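PDB 1GKR: L-hydantoinase from Arthrobacter aurescens, which hydrolyses hydantoins, preferring aryl- over alkyl-substituted ones, as a zinc-dependent cyclic amidase whose stereoselectivity depends on the substrate. Local coordinates for residues D244-I249 and I295-Q300; M1-V6 and L23-K28; K69-R74 and G315-D320. One frame throughout, in Å; residues are numbered along the deposited sequence.

Interaction 1 of 3, residues D244-I249 and I295-Q300; sequences DGVELI and IRLWEQ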
ATOM      1  N   ASP A 244      -4.002  -9.058 -12.337  1.00 13.63           N
ATOM      2  CA  ASP A 244      -4.062  -8.765 -10.911  1.00 16.14           C
ATOM      3  C   ASP A 244      -3.339  -9.790 -10.050  1.00 15.25           C
ATOM      4  O   ASP A 244      -2.755  -9.440  -9.026  1.00 16.05           O
ATOM      5  CB  ASP A 244      -5.512  -8.623 -10.450  1.00 18.40           C
ATOM      6  CG  ASP A 244      -6.219  -7.452 -11.108  1.00 21.66           C
ATOM      7  OD1 ASP A 244      -5.586  -6.385 -11.261  1.00 23.80           O
ATOM      8  OD2 ASP A 244      -7.408  -7.590 -11.468  1.00 25.80           O
ATOM      9  N   GLY A 245      -3.377 -11.051 -10.463  1.00 12.88           N
ATOM     10  CA  GLY A 245      -2.703 -12.083  -9.705  1.00 10.59           C
ATOM     11  C   GLY A 245      -1.204 -11.918  -9.844  1.00 10.90           C
ATOM     12  O   GLY A 245      -0.440 -12.117  -8.888  1.00 10.26           O
ATOM     13  N   VAL A 246      -0.772 -11.558 -11.047  1.00  9.43           N
ATOM     14  CA  VAL A 246       0.645 -11.354 -11.285  1.00 10.48           C
ATOM     15  C   VAL A 246       1.110 -10.256 -10.338  1.00 14.04           C
ATOM     16  O   VAL A 246       2.124 -10.404  -9.651  1.00 14.34           O
ATOM     17  CB  VAL A 246       0.927 -10.929 -12.746  1.00  7.59           C
ATOM     18  CG1 VAL A 246       2.395 -10.569 -12.916  1.00  1.37           C
ATOM     19  CG2 VAL A 246       0.572 -12.072 -13.684  1.00  2.68           C
ATOM     20  N   GLU A 247       0.348  -9.165 -10.275  1.00 16.23           N
ATOM     21  CA  GLU A 247       0.722  -8.064  -9.406  1.00 18.09           C
ATOM     22  C   GLU A 247       0.814  -8.471  -7.928  1.00 16.69           C
ATOM     23  O   GLU A 247       1.784  -8.122  -7.245  1.00 17.17           O
ATOM     24  CB  GLU A 247      -0.237  -6.890  -9.609  1.00 21.31           C
ATOM     25  CG  GLU A 247       0.466  -5.622 -10.118  1.00 30.04           C
ATOM     26  CD  GLU A 247      -0.196  -5.026 -11.360  1.00 38.68           C
ATOM     27  OE1 GLU A 247      -1.408  -4.698 -11.293  1.00 42.52           O
ATOM     28  OE2 GLU A 247       0.496  -4.879 -12.402  1.00 39.69           O
ATOM     29  N   LEU A 248      -0.173  -9.217  -7.438  1.00 15.52           N
ATOM     30  CA  LEU A 248      -0.177  -9.673  -6.051  1.00 12.70           C
ATOM     31  C   LEU A 248       1.122 -10.389  -5.707  1.00 12.52           C
ATOM     32  O   LEU A 248       1.730 -10.130  -4.669  1.00 10.47           O
ATOM     33  CB  LEU A 248      -1.352 -10.621  -5.820  1.00 15.91           C
ATOM     34  CG  LEU A 248      -2.594 -10.143  -5.050  1.00 18.57           C
ATOM     35  CD1 LEU A 248      -2.854  -8.676  -5.298  1.00 20.16           C
ATOM     36  CD2 LEU A 248      -3.796 -10.973  -5.491  1.00 17.93           C
ATOM     37  N   ILE A 249       1.546 -11.292  -6.585  1.00 11.42           N
ATOM     38  CA  ILE A 249       2.769 -12.051  -6.365  1.00 11.04           C
ATOM     39  C   ILE A 249       3.983 -11.147  -6.466  1.00 12.31           C
ATOM     40  O   ILE A 249       4.887 -11.197  -5.621  1.00 12.09           O
ATOM     41  CB  ILE A 249       2.909 -13.202  -7.393  1.00  9.79           C
ATOM     42  CG1 ILE A 249       1.786 -14.209  -7.182  1.00  9.85           C
ATOM     43  CG2 ILE A 249       4.240 -13.894  -7.241  1.00  2.40           C
ATOM     44  CD1 ILE A 249       1.696 -15.235  -8.262  1.00 14.97           C
ATOM     45  N   ILE A 295      -3.895  -7.772 -22.646  1.00 19.62           N
ATOM     46  CA  ILE A 295      -2.975  -6.668 -22.911  1.00 19.76           C
ATOM     47  C   ILE A 295      -2.048  -6.452 -21.717  1.00 18.89           C
ATOM     48  O   ILE A 295      -0.832  -6.388 -21.875  1.00 20.18           O
ATOM     49  CB  ILE A 295      -3.744  -5.362 -23.182  1.00 21.45           C
ATOM     50  CG1 ILE A 295      -4.496  -5.475 -24.503  1.00 22.42           C
ATOM     51  CG2 ILE A 295      -2.794  -4.196 -23.242  1.00 18.28           C
ATOM     52  CD1 ILE A 295      -5.627  -4.504 -24.602  1.00 24.33           C
ATOM     53  N   ARG A 296      -2.633  -6.338 -20.528  1.00 18.35           N
ATOM     54  CA  ARG A 296      -1.873  -6.141 -19.299  1.00 17.52           C
ATOM     55  C   ARG A 296      -0.810  -7.217 -19.144  1.00 16.49           C
ATOM     56  O   ARG A 296       0.353  -6.927 -18.875  1.00 16.16           O
ATOM     57  CB  ARG A 296      -2.804  -6.202 -18.097  1.00 23.05           C
ATOM     58  CG  ARG A 296      -3.636  -4.970 -17.863  1.00 25.09           C
ATOM     59  CD  ARG A 296      -2.974  -4.098 -16.808  1.00 34.27           C
ATOM     60  NE  ARG A 296      -3.052  -4.652 -15.452  1.00 36.84           N
ATOM     61  CZ  ARG A 296      -4.184  -5.044 -14.863  1.00 37.72           C
ATOM     62  NH1 ARG A 296      -5.347  -4.958 -15.509  1.00 36.54           N
ATOM     63  NH2 ARG A 296      -4.160  -5.502 -13.616  1.00 37.24           N
ATOM     64  N   LEU A 297      -1.227  -8.463 -19.303  1.00 15.71           N
ATOM     65  CA  LEU A 297      -0.333  -9.604 -19.181  1.00 15.77           C
ATOM     66  C   LEU A 297       0.918  -9.421 -20.023  1.00 16.28           C
ATOM     67  O   LEU A 297       2.040  -9.635 -19.539  1.00 16.84           O
ATOM     68  CB  LEU A 297      -1.063 -10.867 -19.620  1.00 17.44           C
ATOM     69  CG  LEU A 297      -1.257 -12.005 -18.621  1.00 18.06           C
ATOM     70  CD1 LEU A 297      -1.639 -11.487 -17.255  1.00 16.16           C
ATOM     71  CD2 LEU A 297      -2.339 -12.924 -19.170  1.00 19.47           C
ATOM     72  N   TRP A 298       0.732  -9.021 -21.280  1.00 15.01           N
ATOM     73  CA  TRP A 298       1.865  -8.824 -22.179  1.00 15.61           C
ATOM     74  C   TRP A 298       2.816  -7.728 -21.714  1.00 17.89           C
ATOM     75  O   TRP A 298       4.025  -7.815 -21.945  1.00 18.93           O
ATOM     76  CB  TRP A 298       1.392  -8.523 -23.590  1.00 12.23           C
ATOM     77  CG  TRP A 298       1.112  -9.748 -24.401  1.00 14.61           C
ATOM     78  CD1 TRP A 298      -0.121 -10.266 -24.727  1.00 13.34           C
ATOM     79  CD2 TRP A 298       2.076 -10.575 -25.057  1.00 15.31           C
ATOM     80  NE1 TRP A 298       0.023 -11.353 -25.553  1.00 12.58           N
ATOM     81  CE2 TRP A 298       1.357 -11.568 -25.774  1.00 15.43           C
ATOM     82  CE3 TRP A 298       3.478 -10.573 -25.114  1.00 15.02           C
ATOM     83  CZ2 TRP A 298       1.995 -12.551 -26.541  1.00 16.75           C
ATOM     84  CZ3 TRP A 298       4.117 -11.549 -25.875  1.00 16.77           C
ATOM     85  CH2 TRP A 298       3.372 -12.526 -26.581  1.00 18.99           C
ATOM     86  N   GLU A 299       2.277  -6.698 -21.072  1.00 19.05           N
ATOM     87  CA  GLU A 299       3.118  -5.623 -20.560  1.00 21.94           C
ATOM     88  C   GLU A 299       3.921  -6.157 -19.381  1.00 20.58           C
ATOM     89  O   GLU A 299       5.129  -5.962 -19.280  1.00 20.83           O
ATOM     90  CB  GLU A 299       2.266  -4.459 -20.083  1.00 26.52           C
ATOM     91  CG  GLU A 299       1.714  -3.586 -21.181  1.00 38.50           C
ATOM     92  CD  GLU A 299       0.794  -2.506 -20.633  1.00 44.61           C
ATOM     93  OE1 GLU A 299       1.159  -1.885 -19.604  1.00 46.56           O
ATOM     94  OE2 GLU A 299      -0.284  -2.278 -21.233  1.00 46.37           O
ATOM     95  N   GLN A 300       3.234  -6.848 -18.488  1.00 20.65           N
ATOM     96  CA  GLN A 300       3.884  -7.404 -17.321  1.00 21.04           C
ATOM     97  C   GLN A 300       5.012  -8.345 -17.716  1.00 21.20           C
ATOM     98  O   GLN A 300       6.049  -8.398 -17.052  1.00 21.62           O
ATOM     99  CB  GLN A 300       2.853  -8.134 -16.468  1.00 20.04           C
ATOM    100  CG  GLN A 300       1.684  -7.258 -16.082  1.00 17.64           C
ATOM    101  CD  GLN A 300       0.726  -7.964 -15.166  1.00 20.66           C
ATOM    102  OE1 GLN A 300       0.266  -9.069 -15.467  1.00 22.44           O
ATOM    103  NE2 GLN A 300       0.407  -7.334 -14.044  1.00 18.26           N
TER
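R296 reaches across from helix 291-303 to D244 and E247 on helix 243-254, and the three form a small salt-bridge network. The guanidinium NH2 donates to D244 OD1 at 2.9 Å; the acceptor lies almost in the guanidinium plane, whereas the donor stands well above the carboxylate plane, and the N-H...O angle of 136° makes the bond a bent one. The same NH2 has E247 OE1 at 3.7 Å, a long salt bridge at the edge of the guanidinium. One nitrogen thus faces two carboxylates, which would probably stabilise the positive charge of the arginine.

The other E247 oxygen serves a different donor: Q300 NE2 gives a hydrogen bond to E247 OE2 at 3.0 Å, with amide and carboxylate planes nearly perpendicular. NE2 also donates to P243 O, so this buried nitrogen is held by two acceptors. The Q300 chain is extended, CD anti to CA (chi2 -176°), and its tip meets that of V246, with OE1 3.4 Å from V246 CB. An alanine in place of Q300 would probably leave E247 OE2 and P243 O without this donor and open a gap beside V246. Deeper in, V246 CG2 touches L297 CD1 at 4.2 Å.

The two short helical segments run roughly parallel, 34° apart with axes 10.5 Å from each other, as neighbouring helices around a TIM barrel do. V246 continues inward onto C261 of strand 259-263, while D244 and L248 meet helix 214-231 on N218 and Q222.

Interaction 2 of 3, residues M1-V6 and L23-K28; sequences MFDVIV and LVKDGK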
ATOM      1  N   MET A   1      41.221 -32.257 -29.245  1.00 61.57           N
ATOM      2  CA  MET A   1      40.503 -31.189 -30.000  1.00 60.54           C
ATOM      3  C   MET A   1      39.077 -31.041 -29.488  1.00 56.97           C
ATOM      4  O   MET A   1      38.762 -31.479 -28.385  1.00 58.78           O
ATOM      5  CB  MET A   1      40.488 -31.518 -31.490  1.00 64.94           C
ATOM      6  CG  MET A   1      39.920 -32.890 -31.810  1.00 70.67           C
ATOM      7  SD  MET A   1      40.057 -33.290 -33.568  1.00 78.54           S
ATOM      8  CE  MET A   1      38.374 -33.022 -34.122  1.00 77.20           C
ATOM      9  N   PHE A   2      38.210 -30.439 -30.295  1.00 51.04           N
ATOM     10  CA  PHE A   2      36.828 -30.218 -29.885  1.00 45.07           C
ATOM     11  C   PHE A   2      35.827 -31.096 -30.617  1.00 41.18           C
ATOM     12  O   PHE A   2      35.990 -31.378 -31.803  1.00 39.61           O
ATOM     13  CB  PHE A   2      36.476 -28.738 -30.069  1.00 44.85           C
ATOM     14  CG  PHE A   2      37.249 -27.820 -29.158  1.00 42.53           C
ATOM     15  CD1 PHE A   2      36.990 -27.793 -27.790  1.00 42.21           C
ATOM     16  CD2 PHE A   2      38.257 -27.012 -29.657  1.00 40.84           C
ATOM     17  CE1 PHE A   2      37.721 -26.979 -26.938  1.00 39.78           C
ATOM     18  CE2 PHE A   2      38.992 -26.198 -28.810  1.00 38.84           C
ATOM     19  CZ  PHE A   2      38.723 -26.182 -27.449  1.00 37.67           C
ATOM     20  N   ASP A   3      34.788 -31.525 -29.905  1.00 37.00           N
ATOM     21  CA  ASP A   3      33.782 -32.384 -30.508  1.00 32.97           C
ATOM     22  C   ASP A   3      32.983 -31.622 -31.544  1.00 31.33           C
ATOM     23  O   ASP A   3      32.708 -32.143 -32.622  1.00 33.43           O
ATOM     24  CB  ASP A   3      32.838 -32.964 -29.449  1.00 34.28           C
ATOM     25  CG  ASP A   3      33.569 -33.770 -28.388  1.00 35.49           C
ATOM     26  OD1 ASP A   3      34.586 -34.412 -28.726  1.00 38.04           O
ATOM     27  OD2 ASP A   3      33.125 -33.775 -27.220  1.00 34.70           O
ATOM     28  N   VAL A   4      32.609 -30.388 -31.231  1.00 28.19           N
ATOM     29  CA  VAL A   4      31.845 -29.584 -32.178  1.00 24.97           C
ATOM     30  C   VAL A   4      32.014 -28.101 -31.915  1.00 25.31           C
ATOM     31  O   VAL A   4      32.233 -27.678 -30.779  1.00 25.57           O
ATOM     32  CB  VAL A   4      30.328 -29.944 -32.139  1.00 22.09           C
ATOM     33  CG1 VAL A   4      29.838 -29.937 -30.729  1.00 19.91           C
ATOM     34  CG2 VAL A   4      29.515 -28.951 -32.969  1.00 20.66           C
ATOM     35  N   ILE A   5      31.930 -27.320 -32.987  1.00 23.74           N
ATOM     36  CA  ILE A   5      32.039 -25.878 -32.914  1.00 24.16           C
ATOM     37  C   ILE A   5      30.859 -25.276 -33.651  1.00 25.42           C
ATOM     38  O   ILE A   5      30.597 -25.609 -34.810  1.00 26.45           O
ATOM     39  CB  ILE A   5      33.332 -25.363 -33.577  1.00 25.94           C
ATOM     40  CG1 ILE A   5      34.521 -25.621 -32.662  1.00 27.58           C
ATOM     41  CG2 ILE A   5      33.235 -23.862 -33.849  1.00 26.23           C
ATOM     42  CD1 ILE A   5      35.835 -25.165 -33.256  1.00 27.46           C
ATOM     43  N   VAL A   6      30.126 -24.408 -32.965  1.00 24.26           N
ATOM     44  CA  VAL A   6      28.991 -23.736 -33.579  1.00 22.71           C
ATOM     45  C   VAL A   6      29.529 -22.337 -33.783  1.00 25.94           C
ATOM     46  O   VAL A   6      29.800 -21.628 -32.811  1.00 25.46           O
ATOM     47  CB  VAL A   6      27.777 -23.671 -32.634  1.00 19.34           C
ATOM     48  CG1 VAL A   6      26.578 -23.153 -33.389  1.00 14.07           C
ATOM     49  CG2 VAL A   6      27.495 -25.041 -32.035  1.00 13.33           C
ATOM     50  N   LEU A  23      32.504 -23.554 -28.482  1.00 24.37           N
ATOM     51  CA  LEU A  23      33.329 -24.750 -28.590  1.00 23.77           C
ATOM     52  C   LEU A  23      32.811 -25.704 -27.539  1.00 24.25           C
ATOM     53  O   LEU A  23      32.818 -25.374 -26.341  1.00 23.78           O
ATOM     54  CB  LEU A  23      34.794 -24.451 -28.253  1.00 24.71           C
ATOM     55  CG  LEU A  23      35.617 -23.366 -28.950  1.00 24.23           C
ATOM     56  CD1 LEU A  23      36.161 -23.884 -30.254  1.00 23.13           C
ATOM     57  CD2 LEU A  23      34.767 -22.121 -29.143  1.00 22.50           C
ATOM     58  N   VAL A  24      32.368 -26.879 -27.974  1.00 23.01           N
ATOM     59  CA  VAL A  24      31.864 -27.856 -27.034  1.00 20.73           C
ATOM     60  C   VAL A  24      32.689 -29.131 -27.018  1.00 21.38           C
ATOM     61  O   VAL A  24      33.154 -29.620 -28.054  1.00 19.60           O
ATOM     62  CB  VAL A  24      30.355 -28.159 -27.297  1.00 19.23           C
ATOM     63  CG1 VAL A  24      29.936 -27.554 -28.598  1.00 14.79           C
ATOM     64  CG2 VAL A  24      30.080 -29.652 -27.263  1.00 17.33           C
ATOM     65  N   LYS A  25      32.904 -29.633 -25.809  1.00 22.45           N
ATOM     66  CA  LYS A  25      33.646 -30.860 -25.609  1.00 26.39           C
ATOM     67  C   LYS A  25      33.050 -31.648 -24.444  1.00 26.57           C
ATOM     68  O   LYS A  25      32.730 -31.090 -23.390  1.00 24.37           O
ATOM     69  CB  LYS A  25      35.120 -30.564 -25.344  1.00 29.59           C
ATOM     70  CG  LYS A  25      35.935 -31.817 -25.137  1.00 36.29           C
ATOM     71  CD  LYS A  25      37.419 -31.556 -25.274  1.00 45.00           C
ATOM     72  CE  LYS A  25      38.197 -32.873 -25.269  1.00 49.75           C
ATOM     73  NZ  LYS A  25      39.659 -32.665 -25.513  1.00 54.49           N
ATOM     74  N   ASP A  26      32.902 -32.950 -24.653  1.00 27.75           N
ATOM     75  CA  ASP A  26      32.341 -33.850 -23.656  1.00 29.60           C
ATOM     76  C   ASP A  26      30.969 -33.393 -23.195  1.00 27.96           C
ATOM     77  O   ASP A  26      30.657 -33.446 -22.003  1.00 26.34           O
ATOM     78  CB  ASP A  26      33.276 -33.998 -22.451  1.00 35.43           C
ATOM     79  CG  ASP A  26      34.600 -34.659 -22.819  1.00 44.02           C
ATOM     80  OD1 ASP A  26      34.579 -35.690 -23.533  1.00 47.41           O
ATOM     81  OD2 ASP A  26      35.664 -34.148 -22.391  1.00 48.74           O
ATOM     82  N   GLY A  27      30.166 -32.934 -24.157  1.00 25.56           N
ATOM     83  CA  GLY A  27      28.807 -32.507 -23.882  1.00 24.39           C
ATOM     84  C   GLY A  27      28.591 -31.167 -23.207  1.00 26.31           C
ATOM     85  O   GLY A  27      27.452 -30.787 -22.947  1.00 26.20           O
ATOM     86  N   LYS A  28      29.658 -30.440 -22.908  1.00 26.74           N
ATOM     87  CA  LYS A  28      29.490 -29.149 -22.267  1.00 24.91           C
ATOM     88  C   LYS A  28      30.233 -28.063 -23.008  1.00 21.84           C
ATOM     89  O   LYS A  28      31.080 -28.337 -23.851  1.00 20.97           O
ATOM     90  CB  LYS A  28      29.957 -29.226 -20.821  1.00 25.76           C
ATOM     91  CG  LYS A  28      30.757 -30.461 -20.537  1.00 32.53           C
ATOM     92  CD  LYS A  28      31.045 -30.622 -19.058  1.00 38.27           C
ATOM     93  CE  LYS A  28      29.778 -30.898 -18.281  1.00 41.92           C
ATOM     94  NZ  LYS A  28      30.087 -31.192 -16.849  1.00 48.57           N
TER
HETATM   95  O   HOH W   1      30.470 -33.301 -26.860  1.00 19.66           O
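The F2 ring lies against L23, whose CB sits over one ring face 4.1 Å from the centroid, with L23 CD1 over the same ring near CD2 (3.8 Å). The backbones here form an antiparallel strand pair interrupted by a classic beta bulge, in which D3 and V4 both face V24. The carbonyl O of V24 consequently receives two weak bonds, from D3 N and from V4 N, while V24 N returns a shorter, nearly straight one to V4 O (2.9 Å, 172°). One step on, I5 and L23 make a non-hydrogen-bonded pair, their side chains side by side and pointing the same way.

Beyond the bulge, K25 to K28 turn as a type I' beta turn into strand 28-33, whose A30 also touches F2. K25 is fully extended, CG anti to the backbone N (chi1 -180°), and its NZ makes a weak hydrogen bond to M1 O. The other edge of strand 2-7 bonds to R43 and I45, which places the bulge inside the small beta domain beside the barrel. D3 grips the turn: its OD2 accepts D26 N at 2.7 Å, nearly along the C-O axis, and also accepts a hydrogen bond from a water that in turn accepts one from G27 N.

Interaction 3 of 3, residues K69-R74 and G315-D320; sequences KNRYGR and GHPVED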
ATOM      1  N   LYS A  69      -0.278 -44.268 -20.175  1.00 20.91           N
ATOM      2  CA  LYS A  69       0.409 -43.843 -21.375  1.00 23.61           C
ATOM      3  C   LYS A  69      -0.387 -43.921 -22.676  1.00 26.82           C
ATOM      4  O   LYS A  69      -0.208 -43.082 -23.551  1.00 28.62           O
ATOM      5  CB  LYS A  69       1.746 -44.572 -21.514  1.00 20.05           C
ATOM      6  CG  LYS A  69       1.668 -46.000 -21.978  1.00 22.05           C
ATOM      7  CD  LYS A  69       3.021 -46.695 -21.788  1.00 23.29           C
ATOM      8  CE  LYS A  69       3.272 -47.000 -20.317  1.00 24.14           C
ATOM      9  NZ  LYS A  69       4.612 -47.606 -20.073  1.00 32.11           N
ATOM     10  N   ASN A  70      -1.282 -44.887 -22.825  1.00 29.12           N
ATOM     11  CA  ASN A  70      -2.025 -44.954 -24.076  1.00 32.40           C
ATOM     12  C   ASN A  70      -3.204 -44.004 -24.143  1.00 32.28           C
ATOM     13  O   ASN A  70      -3.899 -43.943 -25.151  1.00 33.66           O
ATOM     14  CB  ASN A  70      -2.498 -46.378 -24.340  1.00 37.82           C
ATOM     15  CG  ASN A  70      -1.354 -47.306 -24.645  1.00 42.84           C
ATOM     16  OD1 ASN A  70      -0.569 -47.056 -25.571  1.00 44.60           O
ATOM     17  ND2 ASN A  70      -1.236 -48.382 -23.865  1.00 44.15           N
ATOM     18  N   ARG A  71      -3.411 -43.237 -23.085  1.00 31.82           N
ATOM     19  CA  ARG A  71      -4.531 -42.322 -23.056  1.00 32.75           C
ATOM     20  C   ARG A  71      -4.148 -40.832 -23.036  1.00 31.88           C
ATOM     21  O   ARG A  71      -4.856 -39.997 -23.614  1.00 29.40           O
ATOM     22  CB  ARG A  71      -5.394 -42.668 -21.842  1.00 39.85           C
ATOM     23  CG  ARG A  71      -6.729 -41.938 -21.747  1.00 51.20           C
ATOM     24  CD  ARG A  71      -7.727 -42.722 -20.873  1.00 58.98           C
ATOM     25  NE  ARG A  71      -7.765 -44.137 -21.249  1.00 65.81           N
ATOM     26  CZ  ARG A  71      -7.054 -45.098 -20.657  1.00 69.26           C
ATOM     27  NH1 ARG A  71      -6.245 -44.816 -19.637  1.00 69.09           N
ATOM     28  NH2 ARG A  71      -7.128 -46.344 -21.104  1.00 70.63           N
ATOM     29  N   TYR A  72      -3.028 -40.505 -22.390  1.00 28.46           N
ATOM     30  CA  TYR A  72      -2.589 -39.115 -22.267  1.00 25.67           C
ATOM     31  C   TYR A  72      -1.306 -38.742 -23.008  1.00 23.10           C
ATOM     32  O   TYR A  72      -1.301 -37.792 -23.781  1.00 23.49           O
ATOM     33  CB  TYR A  72      -2.445 -38.781 -20.788  1.00 28.26           C
ATOM     34  CG  TYR A  72      -3.738 -38.946 -20.043  1.00 29.83           C
ATOM     35  CD1 TYR A  72      -4.725 -37.974 -20.120  1.00 31.52           C
ATOM     36  CD2 TYR A  72      -4.003 -40.101 -19.313  1.00 33.31           C
ATOM     37  CE1 TYR A  72      -5.956 -38.143 -19.490  1.00 34.69           C
ATOM     38  CE2 TYR A  72      -5.230 -40.282 -18.677  1.00 34.80           C
ATOM     39  CZ  TYR A  72      -6.204 -39.296 -18.771  1.00 36.09           C
ATOM     40  OH  TYR A  72      -7.427 -39.445 -18.148  1.00 39.31           O
ATOM     41  N   GLY A  73      -0.224 -39.477 -22.762  1.00 20.83           N
ATOM     42  CA  GLY A  73       1.036 -39.196 -23.433  1.00 18.01           C
ATOM     43  C   GLY A  73       2.105 -40.250 -23.189  1.00 18.88           C
ATOM     44  O   GLY A  73       2.104 -40.929 -22.153  1.00 17.09           O
ATOM     45  N   ARG A  74       3.020 -40.391 -24.146  1.00 20.65           N
ATOM     46  CA  ARG A  74       4.117 -41.360 -24.045  1.00 24.99           C
ATOM     47  C   ARG A  74       5.452 -40.605 -24.027  1.00 24.12           C
ATOM     48  O   ARG A  74       5.653 -39.675 -24.814  1.00 23.99           O
ATOM     49  CB  ARG A  74       4.124 -42.302 -25.258  1.00 33.06           C
ATOM     50  CG  ARG A  74       2.768 -42.850 -25.691  1.00 44.00           C
ATOM     51  CD  ARG A  74       2.364 -44.069 -24.876  1.00 52.69           C
ATOM     52  NE  ARG A  74       3.310 -45.164 -25.055  1.00 57.25           N
ATOM     53  CZ  ARG A  74       3.502 -45.794 -26.204  1.00 57.89           C
ATOM     54  NH1 ARG A  74       2.804 -45.437 -27.276  1.00 59.47           N
ATOM     55  NH2 ARG A  74       4.399 -46.765 -26.282  1.00 59.46           N
ATOM     56  N   GLY A 315      -2.017 -33.880 -22.444  1.00 28.73           N
ATOM     57  CA  GLY A 315      -3.017 -34.443 -23.329  1.00 31.39           C
ATOM     58  C   GLY A 315      -4.267 -34.945 -22.639  1.00 31.69           C
ATOM     59  O   GLY A 315      -4.324 -35.062 -21.426  1.00 35.09           O
ATOM     60  N   HIS A 316      -5.281 -35.218 -23.438  1.00 32.93           N
ATOM     61  CA  HIS A 316      -6.547 -35.733 -22.963  1.00 33.54           C
ATOM     62  C   HIS A 316      -7.098 -36.448 -24.179  1.00 34.33           C
ATOM     63  O   HIS A 316      -6.998 -35.937 -25.297  1.00 32.39           O
ATOM     64  CB  HIS A 316      -7.492 -34.602 -22.574  1.00 35.75           C
ATOM     65  CG  HIS A 316      -8.148 -34.802 -21.246  1.00 42.62           C
ATOM     66  ND1 HIS A 316      -7.695 -34.196 -20.091  1.00 45.20           N
ATOM     67  CD2 HIS A 316      -9.189 -35.585 -20.876  1.00 44.61           C
ATOM     68  CE1 HIS A 316      -8.427 -34.599 -19.068  1.00 47.04           C
ATOM     69  NE2 HIS A 316      -9.340 -35.444 -19.517  1.00 48.17           N
ATOM     70  N   PRO A 317      -7.657 -37.654 -23.995  1.00 34.82           N
ATOM     71  CA  PRO A 317      -8.187 -38.329 -25.181  1.00 33.59           C
ATOM     72  C   PRO A 317      -9.168 -37.402 -25.899  1.00 32.71           C
ATOM     73  O   PRO A 317     -10.077 -36.844 -25.277  1.00 28.97           O
ATOM     74  CB  PRO A 317      -8.824 -39.593 -24.601  1.00 33.02           C
ATOM     75  CG  PRO A 317      -9.140 -39.207 -23.172  1.00 35.66           C
ATOM     76  CD  PRO A 317      -7.932 -38.425 -22.771  1.00 34.53           C
ATOM     77  N   VAL A 318      -8.948 -37.224 -27.203  1.00 34.62           N
ATOM     78  CA  VAL A 318      -9.768 -36.341 -28.037  1.00 37.25           C
ATOM     79  C   VAL A 318     -11.285 -36.529 -27.878  1.00 40.08           C
ATOM     80  O   VAL A 318     -12.062 -35.613 -28.158  1.00 40.85           O
ATOM     81  CB  VAL A 318      -9.363 -36.471 -29.536  1.00 32.80           C
ATOM     82  CG1 VAL A 318      -9.698 -37.830 -30.048  1.00 34.12           C
ATOM     83  CG2 VAL A 318     -10.049 -35.413 -30.360  1.00 32.18           C
ATOM     84  N   GLU A 319     -11.699 -37.701 -27.402  1.00 44.55           N
ATOM     85  CA  GLU A 319     -13.117 -38.006 -27.190  1.00 46.96           C
ATOM     86  C   GLU A 319     -13.640 -37.421 -25.884  1.00 47.00           C
ATOM     87  O   GLU A 319     -14.830 -37.517 -25.584  1.00 48.37           O
ATOM     88  CB  GLU A 319     -13.354 -39.525 -27.201  1.00 48.94           C
ATOM     89  CG  GLU A 319     -12.379 -40.328 -26.358  1.00 51.97           C
ATOM     90  CD  GLU A 319     -11.174 -40.815 -27.151  1.00 54.46           C
ATOM     91  OE1 GLU A 319     -10.707 -40.098 -28.060  1.00 53.51           O
ATOM     92  OE2 GLU A 319     -10.679 -41.921 -26.856  1.00 57.16           O
ATOM     93  N   ASP A 320     -12.743 -36.831 -25.102  1.00 47.56           N
ATOM     94  CA  ASP A 320     -13.121 -36.213 -23.837  1.00 46.83           C
ATOM     95  C   ASP A 320     -13.070 -34.710 -24.017  1.00 43.50           C
ATOM     96  O   ASP A 320     -13.188 -33.951 -23.057  1.00 44.03           O
ATOM     97  CB  ASP A 320     -12.167 -36.632 -22.716  1.00 52.59           C
ATOM     98  CG  ASP A 320     -12.357 -38.079 -22.299  1.00 58.22           C
ATOM     99  OD1 ASP A 320     -13.254 -38.744 -22.872  1.00 61.03           O
ATOM    100  OD2 ASP A 320     -11.614 -38.546 -21.398  1.00 60.89           O
TER
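Y72 and H316 meet in a T-shaped aromatic pair. The tyrosine offers its edge: CE1 stands 4.2 Å above the imidazole plane, over its centre, and the two ring planes are 89° apart. CG of Y72 lies anti to the carbonyl carbon (chi1 -60°), on the side from which the ring edge meets G315 O and H316. The carbonyl O of G315 lies near the ring plane beside CD1, and P317 CD approaches CE1 obliquely at 3.8 Å. One face of the tyrosine is covered by its own neighbour, with R71 CG 3.8 Å above the plane and offset toward the rim. That same R71 CG, anti to the backbone N (chi1 -172°), also rests on P317 CD at 3.9 Å, so that arginine methylene, phenol and pyrrolidine pack around one another. No hydrogen bond passes between the two segments; the aromatic pair and van der Waals packing join them. G315, with no side chain, lets the backbones come close, its CA 4.8 Å from that of Y72.

Both segments lie in loop regions that follow barrel strands, 51-62 and 313-314, in the amidohydrolase form of the TIM barrel, the second ending in a short 3-10 turn at 318-320. Strand 51-62 carries the zinc ligands H60 and H62, and D312, another ligand, comes just before strand 313-314; G315 lies about 7 Å from the side chain of H62. The contact therefore lies at the metal-bearing mouth of the barrel.

A second shell holds these pieces in position. D320 OD2 lies in the imidazole plane at the H316 edge, and D320 N closes a turn onto P317 O at 2.7 Å. H316 ND1 makes a weak hydrogen bond with N333 O, Y411 OH bonds to H316 O, and H409 NE2 to R71 O.

Interaction 2 comes first along the chain and is complete before the barrel begins; its strands belong to the beta domain at one side. Interaction 3 then opens after strand 51-62, both halves of interaction 1 follow, and 315-320 closes interaction 3. None of the three touches another: nearest atoms are about 21 Å apart between interactions 1 and 3, about 24 Å between 2 and 3, and about 26 Å between 1 and 2. Interactions 1 and 3 share the TIM-barrel domain, one joining two outer helices, the other two loops near the zinc ions. The example illustrates how one enzyme uses spatially separate contacts in its beta domain, between its barrel helices and near its zinc site.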